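Local coordinates for probable acetyltransferase (Agrobacterium tumefaciens, PDB 2GE3), which probably transfers the acetyl group of acetyl coenzyme A, which it binds, to an acceptor substrate, as in other members of the GNAT acetyltransferase family, at residues I10-A15 and P59-I64. Numbering follows the deposited sequence.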
ATOM      1  N   ILE A  10      21.638  -0.688 -19.408  1.00 37.32           N
ATOM      2  CA  ILE A  10      20.667  -1.134 -18.396  1.00 35.83           C
ATOM      3  C   ILE A  10      21.030  -2.565 -17.992  1.00 35.20           C
ATOM      4  O   ILE A  10      21.210  -3.402 -18.817  1.00 33.58           O
ATOM      5  CB  ILE A  10      19.248  -1.051 -18.981  1.00 36.19           C
ATOM      6  CG1 ILE A  10      18.863   0.421 -19.171  1.00 38.19           C
ATOM      7  CG2 ILE A  10      18.248  -1.853 -18.106  1.00 36.05           C
ATOM      8  CD1 ILE A  10      17.827   0.631 -20.119  1.00 38.97           C
ATOM      9  N   LYS A  11      21.135  -2.851 -16.711  1.00 35.14           N
ATOM     10  CA  LYS A  11      21.497  -4.191 -16.275  1.00 35.82           C
ATOM     11  C   LYS A  11      20.841  -4.430 -14.918  1.00 35.17           C
ATOM     12  O   LYS A  11      20.473  -3.453 -14.247  1.00 33.26           O
ATOM     13  CB  LYS A  11      23.016  -4.296 -16.142  1.00 35.10           C
ATOM     14  CG  LYS A  11      23.555  -3.165 -15.290  1.00 37.64           C
ATOM     15  CD  LYS A  11      25.047  -3.011 -15.423  1.00 43.84           C
ATOM     16  CE  LYS A  11      25.495  -2.857 -16.882  1.00 43.49           C
ATOM     17  NZ  LYS A  11      26.658  -1.908 -16.960  1.00 48.99           N
ATOM     18  N   PRO A  12      20.689  -5.724 -14.518  1.00 34.65           N
ATOM     19  CA  PRO A  12      20.212  -6.025 -13.148  1.00 34.31           C
ATOM     20  C   PRO A  12      21.145  -5.401 -12.141  1.00 34.11           C
ATOM     21  O   PRO A  12      22.312  -5.200 -12.411  1.00 35.56           O
ATOM     22  CB  PRO A  12      20.154  -7.587 -13.083  1.00 34.73           C
ATOM     23  CG  PRO A  12      20.045  -7.986 -14.555  1.00 34.03           C
ATOM     24  CD  PRO A  12      20.921  -6.942 -15.310  1.00 33.52           C
ATOM     25  N   ILE A  13      20.617  -4.947 -11.032  1.00 34.38           N
ATOM     26  CA  ILE A  13      21.465  -4.329 -10.041  1.00 35.14           C
ATOM     27  C   ILE A  13      22.365  -5.418  -9.366  1.00 36.89           C
ATOM     28  O   ILE A  13      21.936  -6.592  -9.129  1.00 35.56           O
ATOM     29  CB  ILE A  13      20.635  -3.540  -9.004  1.00 34.85           C
ATOM     30  CG1 ILE A  13      21.543  -2.543  -8.244  1.00 34.34           C
ATOM     31  CG2 ILE A  13      19.905  -4.524  -8.069  1.00 29.39           C
ATOM     32  CD1 ILE A  13      20.764  -1.374  -7.425  1.00 33.33           C
ATOM     33  N   ARG A  14      23.618  -5.030  -9.087  1.00 37.77           N
ATOM     34  CA  ARG A  14      24.520  -5.875  -8.317  1.00 38.98           C
ATOM     35  C   ARG A  14      24.966  -5.144  -7.041  1.00 40.12           C
ATOM     36  O   ARG A  14      24.820  -3.899  -6.927  1.00 40.04           O
ATOM     37  CB  ARG A  14      25.699  -6.252  -9.191  1.00 39.09           C
ATOM     38  CG  ARG A  14      25.311  -7.097 -10.440  1.00 39.94           C
ATOM     39  CD  ARG A  14      26.555  -7.690 -11.206  1.00 41.38           C
ATOM     40  NE  ARG A  14      27.573  -6.678 -11.468  1.00 46.60           N
ATOM     41  CZ  ARG A  14      27.707  -5.948 -12.585  1.00 49.28           C
ATOM     42  NH1 ARG A  14      26.897  -6.111 -13.629  1.00 51.91           N
ATOM     43  NH2 ARG A  14      28.694  -5.063 -12.671  1.00 46.76           N
ATOM     44  N   ALA A  15      25.498  -5.912  -6.082  1.00 40.78           N
ATOM     45  CA  ALA A  15      26.024  -5.398  -4.800  1.00 41.59           C
ATOM     46  C   ALA A  15      26.896  -4.125  -4.917  1.00 42.11           C
ATOM     47  O   ALA A  15      26.836  -3.241  -4.059  1.00 42.32           O
ATOM     48  CB  ALA A  15      26.820  -6.511  -4.036  1.00 41.73           C
ATOM     49  N   PRO A  59      12.774  -8.017  -9.480  1.00 39.08           N
ATOM     50  CA  PRO A  59      13.316  -7.268 -10.650  1.00 36.90           C
ATOM     51  C   PRO A  59      13.791  -5.880 -10.225  1.00 36.35           C
ATOM     52  O   PRO A  59      13.048  -5.166  -9.546  1.00 35.33           O
ATOM     53  CB  PRO A  59      12.127  -7.170 -11.612  1.00 35.49           C
ATOM     54  CG  PRO A  59      11.082  -8.088 -11.082  1.00 37.35           C
ATOM     55  CD  PRO A  59      11.366  -8.423  -9.658  1.00 38.15           C
ATOM     56  N   GLN A  60      15.059  -5.578 -10.491  1.00 33.67           N
ATOM     57  CA  GLN A  60      15.609  -4.340 -10.106  1.00 34.34           C
ATOM     58  C   GLN A  60      16.740  -4.005 -11.059  1.00 33.08           C
ATOM     59  O   GLN A  60      17.735  -4.700 -11.117  1.00 31.66           O
ATOM     60  CB  GLN A  60      16.080  -4.352  -8.657  1.00 34.80           C
ATOM     61  CG  GLN A  60      16.679  -3.007  -8.188  1.00 36.51           C
ATOM     62  CD  GLN A  60      16.903  -3.032  -6.644  1.00 39.99           C
ATOM     63  OE1 GLN A  60      17.312  -4.083  -6.058  1.00 45.14           O
ATOM     64  NE2 GLN A  60      16.549  -1.912  -5.983  1.00 40.82           N
ATOM     65  N   PHE A  61      16.561  -2.935 -11.825  1.00 32.59           N
ATOM     66  CA  PHE A  61      17.481  -2.621 -12.912  1.00 32.32           C
ATOM     67  C   PHE A  61      18.060  -1.241 -12.721  1.00 33.67           C
ATOM     68  O   PHE A  61      17.382  -0.336 -12.217  1.00 32.97           O
ATOM     69  CB  PHE A  61      16.716  -2.714 -14.258  1.00 32.22           C
ATOM     70  CG  PHE A  61      16.438  -4.129 -14.679  1.00 31.03           C
ATOM     71  CD1 PHE A  61      15.404  -4.876 -14.090  1.00 27.91           C
ATOM     72  CD2 PHE A  61      17.280  -4.752 -15.586  1.00 30.19           C
ATOM     73  CE1 PHE A  61      15.239  -6.271 -14.425  1.00 29.42           C
ATOM     74  CE2 PHE A  61      17.105  -6.084 -15.922  1.00 28.29           C
ATOM     75  CZ  PHE A  61      16.092  -6.841 -15.338  1.00 26.50           C
ATOM     76  N   VAL A  62      19.319  -1.063 -13.161  1.00 34.63           N
ATOM     77  CA  VAL A  62      19.972   0.258 -13.060  1.00 33.01           C
ATOM     78  C   VAL A  62      20.370   0.725 -14.431  1.00 32.93           C
ATOM     79  O   VAL A  62      20.651  -0.104 -15.283  1.00 31.37           O
ATOM     80  CB  VAL A  62      21.109   0.296 -12.047  1.00 32.70           C
ATOM     81  CG1 VAL A  62      20.475   0.305 -10.680  1.00 32.52           C
ATOM     82  CG2 VAL A  62      22.163  -0.879 -12.316  1.00 28.45           C
ATOM     83  N   ALA A  63      20.306   2.037 -14.662  1.00 31.60           N
ATOM     84  CA  ALA A  63      20.922   2.540 -15.874  1.00 30.72           C
ATOM     85  C   ALA A  63      22.246   3.141 -15.497  1.00 31.44           C
ATOM     86  O   ALA A  63      22.325   4.005 -14.635  1.00 32.01           O
ATOM     87  CB  ALA A  63      20.040   3.528 -16.576  1.00 29.27           C
ATOM     88  N   ILE A  64      23.271   2.723 -16.227  1.00 33.45           N
ATOM     89  CA  ILE A  64      24.639   3.039 -15.929  1.00 34.95           C
ATOM     90  C   ILE A  64      25.266   3.927 -17.037  1.00 36.59           C
ATOM     91  O   ILE A  64      25.223   3.567 -18.264  1.00 35.09           O
ATOM     92  CB  ILE A  64      25.474   1.725 -15.726  1.00 35.68           C
ATOM     93  CG1 ILE A  64      25.369   1.347 -14.265  1.00 35.55           C
ATOM     94  CG2 ILE A  64      26.992   1.978 -15.939  1.00 35.96           C
ATOM     95  CD1 ILE A  64      24.575   0.380 -14.124  1.00 37.62           C
TER
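Lys11 and Val62 form the hydrogen-bonded pair at the centre of this antiparallel ladder, where edge strand 9-12 joins strand 60-65 in the mixed sheet of the GNAT fold. Lys11 N reaches Val62 O at 3.1 Å, and Val62 N returns a straighter bond to Lys11 O (2.9 Å, 170° at the hydrogen). Past the strand end, Ile13 N still holds Gln60 O at 2.9 Å, with the donor tilted from the carbonyl plane. Phe61 puts its ring alongside Pro12, CE2 3.8 Å from the proline CG, while Pro12 CA sits over a ring face. The Ile10 side chain crosses that of Phe61 at about a right angle, CG2 coming to CD2, and helix 102-117 touches both residues. On the opposite face from Ile10, with Val62, Lys11 lays its CD 3.7 Å from Ile64 CD1, the two side chains also crossing at about a right angle. Ile13 has CG1 anti to the backbone N (chi1 -162°), beside Val62 CG1; its CD1 lies 3.7 Å from the same methyl, and its CG2 branch meets the Gln60 side chain. Helices 18-29 and 43-55 pack around Ile13 and Gln60. The Gln60 amide makes a weak hydrogen bond from NE2 to Asp74, while its OE1 lies 3.3 Å from Ile13 CG2.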